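PDB 3DRF: oligopeptide-binding protein oppA from Lactococcus lactis, which binds oligopeptides outside the membrane as the receptor of the OppABCDF ABC transporter, which takes them up for growth in milk. Local coordinates for residues 105-111 against 240-244; 70-74 against 85-89; 113-119 against 165-171; 197-201 against 213-219; 372-376 against 527-531. All coordinates share one frame; numbering follows the deposited sequence.

Contact 1 of 5, residues 105-111 against 240-244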
# COMPACT_ATOMS: atom_id res chain seq x y z
N ASP A 105 16.15 -19.83 -17.51
CA ASP A 105 14.97 -20.73 -17.49
C ASP A 105 13.70 -20.13 -16.87
O ASP A 105 12.79 -20.79 -16.53
CB ASP A 105 15.29 -22.11 -16.88
CG ASP A 105 15.84 -22.03 -15.50
OD1 ASP A 105 16.17 -20.94 -14.98
OD2 ASP A 105 15.99 -23.12 -14.89
N LEU A 106 13.72 -18.83 -16.70
CA LEU A 106 12.49 -18.14 -16.28
C LEU A 106 11.47 -18.07 -17.43
O LEU A 106 11.73 -17.47 -18.42
CB LEU A 106 12.84 -16.71 -15.77
CG LEU A 106 11.66 -15.88 -15.28
CD1 LEU A 106 10.98 -16.53 -14.03
CD2 LEU A 106 12.13 -14.39 -14.99
N LYS A 107 10.34 -18.68 -17.18
CA LYS A 107 9.25 -18.79 -18.15
C LYS A 107 7.92 -18.30 -17.56
O LYS A 107 7.73 -18.26 -16.39
CB LYS A 107 9.14 -20.28 -18.57
CG LYS A 107 10.38 -20.83 -19.33
CD LYS A 107 10.13 -22.31 -19.69
CE LYS A 107 11.36 -22.83 -20.39
NZ LYS A 107 11.44 -22.03 -21.61
N TRP A 108 7.03 -17.95 -18.45
CA TRP A 108 5.60 -17.80 -18.14
C TRP A 108 4.92 -19.18 -18.05
O TRP A 108 5.46 -20.19 -18.51
CB TRP A 108 4.90 -17.01 -19.30
CG TRP A 108 5.42 -15.56 -19.37
CD1 TRP A 108 6.29 -15.07 -20.28
CD2 TRP A 108 5.18 -14.51 -18.42
NE1 TRP A 108 6.57 -13.75 -20.01
CE2 TRP A 108 5.92 -13.40 -18.86
CE3 TRP A 108 4.35 -14.38 -17.30
CZ2 TRP A 108 5.86 -12.16 -18.21
CZ3 TRP A 108 4.31 -13.16 -16.64
CH2 TRP A 108 5.07 -12.05 -17.10
N SER A 109 3.72 -19.17 -17.49
CA SER A 109 2.98 -20.41 -17.22
C SER A 109 2.42 -21.09 -18.50
O SER A 109 1.88 -22.15 -18.43
CB SER A 109 1.89 -20.15 -16.21
OG SER A 109 1.11 -19.05 -16.63
N ASP A 110 2.60 -20.46 -19.65
CA ASP A 110 2.29 -21.11 -20.94
C ASP A 110 3.58 -21.68 -21.58
O ASP A 110 3.51 -22.13 -22.70
CB ASP A 110 1.60 -20.12 -21.87
CG ASP A 110 2.52 -19.07 -22.42
OD1 ASP A 110 3.57 -18.84 -21.87
OD2 ASP A 110 2.18 -18.46 -23.42
N GLY A 111 4.71 -21.65 -20.87
CA GLY A 111 5.97 -22.18 -21.40
C GLY A 111 6.84 -21.19 -22.21
O GLY A 111 7.96 -21.50 -22.52
N ASN A 240 2.70 -24.78 -11.33
CA ASN A 240 3.19 -24.29 -12.62
C ASN A 240 4.39 -25.14 -13.04
O ASN A 240 5.41 -25.03 -12.49
CB ASN A 240 3.59 -22.80 -12.47
CG ASN A 240 4.34 -22.27 -13.67
OD1 ASN A 240 4.35 -22.85 -14.72
ND2 ASN A 240 4.94 -21.14 -13.50
N PRO A 241 4.19 -26.01 -14.03
CA PRO A 241 5.25 -26.94 -14.42
C PRO A 241 6.50 -26.31 -15.01
O PRO A 241 7.54 -26.89 -15.09
CB PRO A 241 4.57 -27.87 -15.47
CG PRO A 241 3.55 -27.07 -16.02
CD PRO A 241 3.00 -26.19 -14.89
N TYR A 242 6.35 -25.06 -15.42
CA TYR A 242 7.48 -24.28 -15.99
C TYR A 242 8.30 -23.50 -14.97
O TYR A 242 9.27 -22.91 -15.33
CB TYR A 242 6.96 -23.35 -17.10
CG TYR A 242 6.27 -24.09 -18.25
CD1 TYR A 242 7.01 -24.84 -19.17
CD2 TYR A 242 4.89 -24.02 -18.42
CE1 TYR A 242 6.39 -25.53 -20.18
CE2 TYR A 242 4.28 -24.68 -19.47
CZ TYR A 242 5.06 -25.41 -20.33
OH TYR A 242 4.49 -26.07 -21.38
N TYR A 243 7.91 -23.54 -13.73
CA TYR A 243 8.63 -22.78 -12.67
C TYR A 243 10.05 -23.28 -12.56
O TYR A 243 10.29 -24.43 -12.55
CB TYR A 243 7.92 -23.00 -11.32
CG TYR A 243 8.52 -22.22 -10.15
CD1 TYR A 243 8.62 -20.81 -10.18
CD2 TYR A 243 9.00 -22.89 -9.03
CE1 TYR A 243 9.20 -20.12 -9.14
CE2 TYR A 243 9.59 -22.19 -7.98
CZ TYR A 243 9.68 -20.83 -8.05
OH TYR A 243 10.27 -20.14 -6.99
N TRP A 244 10.98 -22.35 -12.44
CA TRP A 244 12.42 -22.63 -12.46
C TRP A 244 12.94 -23.19 -11.14
O TRP A 244 13.97 -23.73 -11.08
CB TRP A 244 13.18 -21.32 -12.83
CG TRP A 244 12.86 -20.17 -11.84
CD1 TRP A 244 11.89 -19.27 -11.97
CD2 TRP A 244 13.46 -19.96 -10.55
NE1 TRP A 244 11.84 -18.48 -10.87
CE2 TRP A 244 12.78 -18.89 -9.96
CE3 TRP A 244 14.51 -20.56 -9.83
CZ2 TRP A 244 13.11 -18.39 -8.72
CZ3 TRP A 244 14.81 -20.09 -8.57
CH2 TRP A 244 14.12 -19.01 -8.02
O HOH W 1 11.84 -23.34 -16.40
O HOH W 2 16.50 -23.55 -12.23
O HOH W 3 7.52 -19.73 -14.13
O HOH W 4 10.11 -20.24 -14.69
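Two beta turns, both of type I, meet here: Trp108 to Gly111 and Asn240 to Tyr243, with the ring of Tyr242 laid on the glycine that ends the first. Gly111 CA stands 3.3 Å from the centroid of the Tyr242 ring and 3° off its normal, a CH-pi contact over the face. A CB on Gly111 would run into Tyr242 CZ. Ser109 O comes to the edge of this ring, 3.5 Å from Tyr242 CD2. At the other end Leu106 and Trp244 lie side by side, Leu106 CD1 touching Trp244 CD1 at 3.5 Å. CG of Leu106 sits opposite its own backbone N (chi1 -179°), which carries the methyl to the indole.

Between these two patches water joins the backbones: one molecule donates to both Asp105 O and Tyr242 O (2.7 and 2.8 Å), and another bridges Lys107 N and Tyr242 O. At the Asp105 end a third donates to the carboxylate oxygen OD2 and to Trp244 O. Asn240 OD1 turns back to accept from Tyr242 N at 3.1 Å, the donor well above the carbonyl plane, while Asn240 ND2 is held by Gly222 O. That bond to OD1 makes an Asx turn, opening the type I turn after strand 234-239.

Contact 2 of 5, residues 70-74 against 85-89; sequences DGLFF and GAADV
Phe73, Leu72 and Gly85 carry most of this contact, where the chain ahead of strand 74-75 packs on the start of strand 87-92, an outermost strand of a four-stranded antiparallel sheet. The Phe73 ring lies between two aliphatic groups. Leu72 CB of its own segment is over the centre of one face, and Val89 CG1 covers the opposite face toward the rim, 4.2 Å from the centroid, as a CH-pi contact. Ala87 O reaches the edge of the ring, 3.4 Å from Phe73 CD1, and Ala87 CB touches Phe73 CE1. With CG opposite the carbonyl carbon (chi1 -53°), Phe73 swings its ring back over the strand although its CB starts out pointing away.

Leu72 contributes both backbone and side chain. Its O accepts from Ala87 N at 3.0 Å, a bent bond of 141° at the hydrogen, and its CB meets Ala87 CB at 3.9 Å. The Leu72 side chain also touches Leu102 of strand 97-102.

Gly85 fits under Phe74: its CA is 3.5 Å from the ring centroid, 9° off the normal, and a CB here would collide with Phe74 N. A single water closes the joint, accepting from Phe74 N and from Gly85 N and donating to Ala87 O at 2.8 Å.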
# COMPACT_ATOMS: atom_id res chain seq x y z
N ASP A 70 4.21 -11.37 -10.05
CA ASP A 70 5.43 -11.65 -10.82
C ASP A 70 6.65 -10.81 -10.40
O ASP A 70 7.38 -10.27 -11.16
CB ASP A 70 5.12 -11.64 -12.33
CG ASP A 70 4.07 -12.69 -12.69
OD1 ASP A 70 4.21 -13.79 -12.13
OD2 ASP A 70 3.20 -12.39 -13.44
N GLY A 71 6.81 -10.80 -9.09
CA GLY A 71 8.01 -10.27 -8.47
C GLY A 71 9.25 -11.04 -8.86
O GLY A 71 9.20 -12.26 -9.03
N LEU A 72 10.36 -10.33 -9.02
CA LEU A 72 11.60 -10.90 -9.57
C LEU A 72 12.71 -11.26 -8.57
O LEU A 72 13.46 -12.13 -8.83
CB LEU A 72 12.22 -9.92 -10.60
CG LEU A 72 11.45 -9.77 -11.90
CD1 LEU A 72 12.12 -8.69 -12.71
CD2 LEU A 72 11.42 -11.15 -12.70
N PHE A 73 12.80 -10.50 -7.49
CA PHE A 73 14.03 -10.54 -6.65
C PHE A 73 13.82 -11.18 -5.29
O PHE A 73 12.83 -10.98 -4.65
CB PHE A 73 14.56 -9.11 -6.46
CG PHE A 73 14.77 -8.36 -7.76
CD1 PHE A 73 15.68 -8.83 -8.69
CD2 PHE A 73 14.07 -7.19 -8.02
CE1 PHE A 73 15.87 -8.16 -9.93
CE2 PHE A 73 14.25 -6.51 -9.26
CZ PHE A 73 15.15 -7.00 -10.22
N PHE A 74 14.82 -11.90 -4.84
CA PHE A 74 14.86 -12.39 -3.47
C PHE A 74 15.55 -11.34 -2.61
O PHE A 74 16.28 -10.53 -3.11
CB PHE A 74 15.65 -13.72 -3.40
CG PHE A 74 14.86 -14.98 -3.83
CD1 PHE A 74 13.58 -14.90 -4.29
CD2 PHE A 74 15.45 -16.24 -3.74
CE1 PHE A 74 12.88 -16.06 -4.66
CE2 PHE A 74 14.73 -17.40 -4.13
CZ PHE A 74 13.49 -17.26 -4.59
N GLY A 85 16.92 -15.28 -6.97
CA GLY A 85 15.49 -15.31 -7.29
C GLY A 85 15.25 -15.50 -8.78
O GLY A 85 16.12 -15.89 -9.46
N ALA A 86 14.07 -15.08 -9.25
CA ALA A 86 13.76 -15.12 -10.68
C ALA A 86 14.71 -14.31 -11.52
O ALA A 86 14.97 -14.66 -12.65
CB ALA A 86 12.31 -14.72 -10.94
N ALA A 87 15.27 -13.26 -10.89
CA ALA A 87 16.27 -12.40 -11.52
C ALA A 87 17.22 -11.88 -10.43
O ALA A 87 16.91 -11.96 -9.27
CB ALA A 87 15.58 -11.18 -12.24
N ASP A 88 18.36 -11.39 -10.89
CA ASP A 88 19.33 -10.65 -10.03
C ASP A 88 19.41 -9.19 -10.53
O ASP A 88 19.19 -8.90 -11.68
CB ASP A 88 20.73 -11.28 -10.14
CG ASP A 88 20.82 -12.72 -9.57
OD1 ASP A 88 19.93 -13.15 -8.89
OD2 ASP A 88 21.87 -13.28 -9.82
N VAL A 89 19.77 -8.30 -9.62
CA VAL A 89 20.00 -6.90 -9.94
C VAL A 89 21.41 -6.51 -9.44
O VAL A 89 21.80 -6.86 -8.36
CB VAL A 89 18.87 -6.01 -9.44
CG1 VAL A 89 18.75 -6.10 -7.90
CG2 VAL A 89 19.12 -4.55 -9.87
O HOH W 5 17.23 -12.45 -6.57

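Contact 3 of 5, residues 113-119 against 165-171; sequences EVTAKDY and GENGKVI
The backbone of the type I turn Gly165 to Gly168 and the residue after it run against the first turn of helix 116-127, with Ala116 N bonded to Gly168 O at 2.8 Å and Lys117 N to Glu166 O at 3.1 Å. The second of these is in the carbonyl plane, on a lone pair. Helix N-H groups that have no acceptor earlier in the helix are thus taken up by a turn leading into strand 170-174.

The helix start is a capping box: Thr115 N donates to Asp118 OD2 at 3.0 Å, and Thr115 OG1 weakly accepts from Asp118 N.

Ala116 CB lies against Val170 O and Ile171 CG1, and Ile171 CD1 crosses to Tyr119 CB at 3.7 Å. Ile171 CG2 meets the edge of the Tyr119 ring in its plane. Lys117 and Glu166 run side by side, pointing the same way, their ends joined through a water that accepts from Lys117 NZ and donates to Glu166 OE2. Lys117 NZ is also paired with Glu120 and Glu124.

At the other end Lys169 is bent at chi2 (-75°). In the conformer of Glu113 given here, OE1 makes a salt bridge with Lys169 NZ at 2.7 Å; the approach of Glu113 OE2 to Lys107 is too short to be relied on. The more secure bond of Lys169 NZ goes to Val114 O, in the carbonyl plane at 2.9 Å.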
# COMPACT_ATOMS: atom_id res chain seq x y z
N GLU A 113 9.12 -17.75 -22.93
CA GLU A 113 10.21 -17.14 -22.16
C GLU A 113 9.81 -15.80 -21.57
O GLU A 113 9.12 -15.01 -22.21
CB GLU A 113 11.44 -16.91 -23.03
CG GLU A 113 12.15 -18.16 -23.48
CD GLU A 113 12.79 -18.93 -22.33
OE1 GLU A 113 13.50 -18.31 -21.51
OE2 GLU A 113 12.58 -20.16 -22.25
N VAL A 114 10.21 -15.59 -20.30
CA VAL A 114 10.26 -14.22 -19.79
C VAL A 114 11.50 -13.49 -20.28
O VAL A 114 12.61 -14.00 -20.20
CB VAL A 114 10.24 -14.20 -18.25
CG1 VAL A 114 10.19 -12.77 -17.74
CG2 VAL A 114 9.06 -15.00 -17.72
N THR A 115 11.28 -12.36 -20.92
CA THR A 115 12.34 -11.63 -21.63
C THR A 115 12.55 -10.22 -21.10
O THR A 115 11.77 -9.68 -20.36
CB THR A 115 11.98 -11.49 -23.17
OG1 THR A 115 10.88 -10.58 -23.31
CG2 THR A 115 11.67 -12.89 -23.79
N ALA A 116 13.60 -9.60 -21.60
CA ALA A 116 13.95 -8.19 -21.28
C ALA A 116 12.75 -7.26 -21.57
O ALA A 116 12.43 -6.38 -20.77
CB ALA A 116 15.21 -7.77 -22.13
N LYS A 117 12.08 -7.47 -22.70
CA LYS A 117 10.92 -6.66 -23.04
C LYS A 117 9.75 -6.77 -22.02
O LYS A 117 9.08 -5.81 -21.77
CB LYS A 117 10.42 -7.06 -24.45
CG LYS A 117 9.09 -6.36 -24.91
CD LYS A 117 9.21 -4.80 -24.89
CE LYS A 117 7.85 -4.19 -25.39
NZ LYS A 117 7.98 -2.67 -25.32
N ASP A 118 9.56 -7.96 -21.42
CA ASP A 118 8.52 -8.14 -20.36
C ASP A 118 8.78 -7.23 -19.14
O ASP A 118 7.90 -6.82 -18.51
CB ASP A 118 8.48 -9.62 -19.94
CG ASP A 118 8.01 -10.55 -21.05
OD1 ASP A 118 7.30 -10.09 -21.92
OD2 ASP A 118 8.41 -11.67 -21.02
N TYR A 119 10.06 -7.05 -18.83
CA TYR A 119 10.43 -6.14 -17.72
C TYR A 119 10.18 -4.64 -18.05
O TYR A 119 9.62 -3.94 -17.29
CB TYR A 119 11.90 -6.41 -17.35
CG TYR A 119 12.33 -5.53 -16.19
CD1 TYR A 119 11.74 -5.64 -14.91
CD2 TYR A 119 13.27 -4.54 -16.39
CE1 TYR A 119 12.13 -4.79 -13.86
CE2 TYR A 119 13.67 -3.69 -15.35
CZ TYR A 119 13.08 -3.81 -14.10
OH TYR A 119 13.48 -2.96 -13.07
N GLY A 165 19.31 -7.70 -26.51
CA GLY A 165 18.06 -7.57 -27.27
C GLY A 165 16.81 -7.73 -26.44
O GLY A 165 16.82 -8.13 -25.34
N GLU A 166 15.69 -7.36 -27.04
CA GLU A 166 14.36 -7.44 -26.40
C GLU A 166 14.00 -8.85 -25.97
O GLU A 166 13.34 -9.03 -25.05
CB GLU A 166 13.26 -6.88 -27.34
CG GLU A 166 13.30 -5.34 -27.40
CD GLU A 166 12.00 -4.67 -27.87
OE1 GLU A 166 11.02 -5.41 -27.99
OE2 GLU A 166 12.01 -3.46 -28.08
N ASN A 167 14.47 -9.84 -26.71
CA ASN A 167 14.19 -11.25 -26.44
C ASN A 167 15.29 -11.94 -25.63
O ASN A 167 15.22 -13.11 -25.35
CB ASN A 167 13.87 -12.00 -27.76
CG ASN A 167 12.54 -11.57 -28.35
OD1 ASN A 167 11.58 -11.37 -27.66
ND2 ASN A 167 12.53 -11.35 -29.62
N GLY A 168 16.30 -11.16 -25.24
CA GLY A 168 17.33 -11.58 -24.28
C GLY A 168 16.83 -11.47 -22.83
O GLY A 168 15.65 -11.29 -22.57
N LYS A 169 17.79 -11.62 -21.94
CA LYS A 169 17.51 -11.74 -20.50
C LYS A 169 18.03 -10.56 -19.66
O LYS A 169 17.89 -10.57 -18.48
CB LYS A 169 18.09 -13.09 -20.00
CG LYS A 169 17.42 -14.34 -20.58
CD LYS A 169 16.06 -14.58 -19.95
CE LYS A 169 15.40 -15.84 -20.63
NZ LYS A 169 14.26 -16.33 -19.81
N VAL A 170 18.61 -9.58 -20.33
CA VAL A 170 19.30 -8.46 -19.62
C VAL A 170 18.66 -7.11 -19.95
O VAL A 170 18.37 -6.80 -21.04
CB VAL A 170 20.82 -8.43 -19.98
CG1 VAL A 170 21.58 -7.35 -19.14
CG2 VAL A 170 21.47 -9.84 -19.80
N ILE A 171 18.45 -6.33 -18.89
CA ILE A 171 17.95 -4.96 -19.00
C ILE A 171 18.86 -3.99 -18.23
O ILE A 171 19.18 -4.21 -17.12
CB ILE A 171 16.51 -4.82 -18.41
CG1 ILE A 171 15.61 -5.98 -18.90
CG2 ILE A 171 15.92 -3.46 -18.91
CD1 ILE A 171 15.46 -7.15 -17.82
O HOH W 6 10.24 -1.66 -26.84

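Contact 4 of 5, residues 197-201 against 213-219; sequences YQYLK and KTTTKPL
Tyr199 reaches out from helix 197-200 into the 213-219 loop, and its side chain can be followed atom by atom. CB sets off against Leu219, with CD1 of that leucine 3.8 Å away. CG, placed opposite the backbone N (chi1 -171°), has Leu219 CD1 at 3.6 Å. From there the ring slides between two aliphatic chains. Leu219 CG sits over the centre of one face, 3.6 Å from the centroid. Lys213 crosses the opposite face: its CB and CG lie by Tyr199 CE2, its CD takes part in a CH-pi contact toward the rim, and its NZ is 4.5 Å from the centroid in a cation-pi interaction.

This is a short helix tied to the chain that leads on to strand 224-230, within the solute-binding fold. The extended Lys213 side chain completes the tie by carrying NZ to Tyr199 O, at 2.8 Å and nearly in line with the C=O bond; one ammonium thus serves both the ring and the carbonyl of the same residue. Beside it, Leu200 CD2 packs on Lys213 CB at 3.6 Å.

Further out, CE2 and CZ of Tyr199 come edge-on to Lys217 O, and at the tip Tyr199 OH donates to that oxygen at 2.7 Å. A phenylalanine at this position would probably keep the contacts over both ring faces but leave Lys217 O without its hydroxyl donor. The hydroxyl comes in tilted 22° from the carbonyl plane of Lys217.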
# COMPACT_ATOMS: atom_id res chain seq x y z
N TYR A 197 4.35 -9.38 -22.22
CA TYR A 197 4.12 -8.52 -23.40
C TYR A 197 3.58 -9.29 -24.63
O TYR A 197 2.66 -8.85 -25.21
CB TYR A 197 5.39 -7.73 -23.73
CG TYR A 197 5.25 -6.96 -25.03
CD1 TYR A 197 4.49 -5.82 -25.10
CD2 TYR A 197 5.86 -7.42 -26.19
CE1 TYR A 197 4.37 -5.13 -26.31
CE2 TYR A 197 5.76 -6.72 -27.39
CZ TYR A 197 4.99 -5.61 -27.42
OH TYR A 197 4.83 -4.87 -28.59
N GLN A 198 4.15 -10.43 -24.96
CA GLN A 198 3.65 -11.15 -26.14
C GLN A 198 2.20 -11.60 -25.96
O GLN A 198 1.47 -11.62 -26.89
CB GLN A 198 4.54 -12.37 -26.48
CG GLN A 198 5.92 -12.03 -27.05
CD GLN A 198 5.86 -11.21 -28.33
OE1 GLN A 198 5.00 -11.39 -29.15
NE2 GLN A 198 6.79 -10.32 -28.48
N TYR A 199 1.81 -11.95 -24.74
CA TYR A 199 0.41 -12.36 -24.43
C TYR A 199 -0.61 -11.19 -24.50
O TYR A 199 -1.73 -11.39 -24.84
CB TYR A 199 0.41 -12.96 -23.03
CG TYR A 199 -0.87 -13.64 -22.58
CD1 TYR A 199 -1.40 -14.75 -23.28
CD2 TYR A 199 -1.52 -13.24 -21.42
CE1 TYR A 199 -2.53 -15.40 -22.83
CE2 TYR A 199 -2.66 -13.89 -20.98
CZ TYR A 199 -3.15 -14.96 -21.71
OH TYR A 199 -4.30 -15.63 -21.30
N LEU A 200 -0.15 -10.00 -24.17
CA LEU A 200 -0.99 -8.83 -23.94
C LEU A 200 -0.92 -7.75 -25.04
O LEU A 200 -1.66 -6.82 -25.01
CB LEU A 200 -0.60 -8.18 -22.58
CG LEU A 200 -0.79 -9.10 -21.34
CD1 LEU A 200 -0.33 -8.35 -20.05
CD2 LEU A 200 -2.26 -9.53 -21.20
N LYS A 201 -0.02 -7.92 -26.00
CA LYS A 201 0.28 -6.86 -26.96
C LYS A 201 -0.86 -6.55 -27.94
O LYS A 201 -0.85 -5.53 -28.50
CB LYS A 201 1.56 -7.16 -27.74
CG LYS A 201 1.43 -8.35 -28.60
CD LYS A 201 2.72 -8.54 -29.45
CE LYS A 201 2.50 -9.67 -30.45
NZ LYS A 201 3.76 -9.91 -31.21
N LYS A 213 -7.39 -11.46 -19.84
CA LYS A 213 -5.97 -11.80 -19.81
C LYS A 213 -5.20 -11.20 -18.62
O LYS A 213 -4.10 -11.56 -18.39
CB LYS A 213 -5.33 -11.35 -21.13
CG LYS A 213 -5.75 -12.23 -22.36
CD LYS A 213 -4.92 -11.87 -23.64
CE LYS A 213 -5.16 -12.91 -24.64
NZ LYS A 213 -4.16 -12.57 -25.73
N THR A 214 -5.81 -10.28 -17.87
CA THR A 214 -5.17 -9.76 -16.64
C THR A 214 -6.00 -10.03 -15.39
O THR A 214 -5.69 -9.55 -14.37
CB THR A 214 -4.90 -8.22 -16.71
OG1 THR A 214 -6.15 -7.50 -16.65
CG2 THR A 214 -4.02 -7.83 -17.98
N THR A 215 -7.07 -10.80 -15.53
CA THR A 215 -8.08 -10.98 -14.43
C THR A 215 -8.36 -12.48 -14.20
O THR A 215 -7.93 -13.02 -13.24
CB THR A 215 -9.37 -10.17 -14.73
OG1 THR A 215 -9.91 -10.57 -16.00
CG2 THR A 215 -9.06 -8.65 -14.83
N THR A 216 -9.06 -13.11 -15.12
CA THR A 216 -9.47 -14.53 -14.98
C THR A 216 -8.55 -15.50 -15.67
O THR A 216 -8.51 -16.63 -15.29
CB THR A 216 -10.88 -14.72 -15.54
OG1 THR A 216 -10.93 -14.12 -16.82
CG2 THR A 216 -11.94 -14.04 -14.60
N LYS A 217 -7.76 -15.03 -16.61
CA LYS A 217 -6.98 -15.90 -17.51
C LYS A 217 -5.58 -15.30 -17.78
O LYS A 217 -5.23 -15.08 -18.87
CB LYS A 217 -7.71 -16.09 -18.89
CG LYS A 217 -9.04 -16.93 -18.81
CD LYS A 217 -9.59 -17.27 -20.22
CE LYS A 217 -10.15 -16.10 -21.15
NZ LYS A 217 -10.81 -16.37 -22.52
N PRO A 218 -4.83 -15.03 -16.68
CA PRO A 218 -3.50 -14.44 -16.84
C PRO A 218 -2.40 -15.46 -17.15
O PRO A 218 -2.66 -16.61 -17.02
CB PRO A 218 -3.26 -13.83 -15.44
CG PRO A 218 -3.88 -14.92 -14.50
CD PRO A 218 -5.13 -15.37 -15.27
N LEU A 219 -1.23 -15.03 -17.56
CA LEU A 219 0.01 -15.78 -17.38
C LEU A 219 0.75 -15.29 -16.13
O LEU A 219 0.74 -14.11 -15.80
CB LEU A 219 0.96 -15.65 -18.60
CG LEU A 219 0.35 -16.04 -19.96
CD1 LEU A 219 1.44 -15.99 -21.07
CD2 LEU A 219 -0.27 -17.47 -19.87

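Contact 5 of 5, residues 372-376 against 527-531; sequences SVKGY and QEDMN
Val373 is the first residue to touch the helix; Ser372 before it reaches Glu528 only through a water between Ser372 OG and Glu528 OE2. Val373 CG1, opposite the backbone N (chi1 174°), is 3.8 Å from Asn531 ND2 and 4.2 Å from Gln527 CB, while CG2 leans toward Glu528 CG.

Lys374 uses its backbone. Asn531 ND2 donates to Lys374 O at 3.2 Å, from 48° above the carbonyl plane, and also bonds Asn358 O. The loop before helix 381-390 is thereby laid along one side of helix 516-533, meeting residues one turn apart. Gly375 CA passes 3.5 Å from the same Asn531 ND2, close enough that a CB would be tight.

Tyr376 ends the walk, its ring edge-on to Asn531 O and its OH donating to that oxygen at 2.7 Å; the side chain also touches Ile537 of strand 536-549. Losing the phenol to a leucine is likely to leave Asn531 O without this donor and open a gap beside Ile537.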
# COMPACT_ATOMS: atom_id res chain seq x y z
N SER A 372 11.95 10.73 20.22
CA SER A 372 11.84 12.12 20.18
C SER A 372 10.50 12.55 19.55
O SER A 372 9.99 13.51 19.98
CB SER A 372 13.08 12.77 19.49
OG SER A 372 13.05 12.86 18.03
N VAL A 373 9.99 11.89 18.51
CA VAL A 373 8.94 12.52 17.71
C VAL A 373 7.59 12.36 18.38
O VAL A 373 7.17 11.29 18.73
CB VAL A 373 8.92 11.97 16.24
CG1 VAL A 373 7.75 12.51 15.47
CG2 VAL A 373 10.24 12.37 15.51
N LYS A 374 6.95 13.50 18.58
CA LYS A 374 5.64 13.59 19.20
C LYS A 374 4.61 13.93 18.11
O LYS A 374 4.78 14.81 17.32
CB LYS A 374 5.61 14.69 20.24
CG LYS A 374 6.68 14.59 21.29
CD LYS A 374 6.71 13.24 22.01
CE LYS A 374 7.83 13.17 23.08
NZ LYS A 374 8.06 11.78 23.42
N GLY A 375 3.54 13.18 18.16
CA GLY A 375 2.43 13.35 17.25
C GLY A 375 1.12 13.56 18.01
O GLY A 375 1.07 14.31 18.95
N TYR A 376 0.11 12.83 17.61
CA TYR A 376 -1.29 13.00 18.08
C TYR A 376 -1.72 11.76 18.83
O TYR A 376 -2.88 11.49 18.98
CB TYR A 376 -2.24 13.34 16.87
CG TYR A 376 -1.83 14.64 16.17
CD1 TYR A 376 -2.38 15.88 16.52
CD2 TYR A 376 -0.80 14.62 15.22
CE1 TYR A 376 -1.95 17.04 15.90
CE2 TYR A 376 -0.39 15.78 14.61
CZ TYR A 376 -0.95 16.98 14.97
OH TYR A 376 -0.55 18.15 14.40
N GLN A 527 9.29 13.51 9.57
CA GLN A 527 8.26 13.10 10.54
C GLN A 527 7.71 14.29 11.37
O GLN A 527 6.55 14.43 11.55
CB GLN A 527 8.82 12.01 11.49
CG GLN A 527 9.08 10.61 10.78
CD GLN A 527 9.90 9.66 11.67
OE1 GLN A 527 9.40 9.09 12.59
NE2 GLN A 527 11.12 9.51 11.36
N GLU A 528 8.60 15.15 11.84
CA GLU A 528 8.21 16.34 12.58
C GLU A 528 7.42 17.28 11.69
O GLU A 528 6.43 17.78 12.09
CB GLU A 528 9.47 17.09 13.06
CG GLU A 528 10.31 16.41 14.20
CD GLU A 528 11.66 17.09 14.40
OE1 GLU A 528 12.15 17.79 13.53
OE2 GLU A 528 12.17 16.86 15.47
N ASP A 529 7.87 17.50 10.46
CA ASP A 529 7.22 18.48 9.58
C ASP A 529 5.82 17.99 9.14
O ASP A 529 4.92 18.76 9.08
CB ASP A 529 8.08 18.81 8.32
CG ASP A 529 9.33 19.60 8.66
OD1 ASP A 529 9.47 20.13 9.74
OD2 ASP A 529 10.15 19.64 7.75
N MET A 530 5.66 16.72 8.90
CA MET A 530 4.35 16.18 8.51
C MET A 530 3.39 16.34 9.69
O MET A 530 2.29 16.65 9.50
CB MET A 530 4.49 14.69 8.16
CG MET A 530 5.12 14.50 6.72
SD MET A 530 3.96 15.05 5.33
CE MET A 530 2.99 13.52 5.08
N ASN A 531 3.86 16.10 10.90
CA ASN A 531 2.97 16.26 12.09
C ASN A 531 2.57 17.75 12.30
O ASN A 531 1.47 18.04 12.62
CB ASN A 531 3.67 15.69 13.35
CG ASN A 531 3.60 14.17 13.44
OD1 ASN A 531 2.91 13.52 12.67
ND2 ASN A 531 4.31 13.62 14.36
O HOH W 7 11.31 15.42 17.56

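Contacts 1 to 4 form one connected patch, whereas contact 5 stands alone, its centre about 48 Å from that of contact 1 and on the opposite side of the chain's centre. None is a fully buried core contact: contact 2 has no exposed residue, while the others include exposed ones such as Asp105, Glu166, Lys217 and Lys374. Contacts 2 and 3 reach the same antiparallel sheet, meeting where Leu72 touches Tyr119. Asp118 of contact 3 bonds both Trp108 of contact 1 and Tyr197, in the helix of contact 4. Contact 1 relies mostly on water bridges, contact 2 on rings against glycine and aliphatic groups, contact 3 on helix capping and charge; contact 4 sets a tyrosine between lysine and leucine.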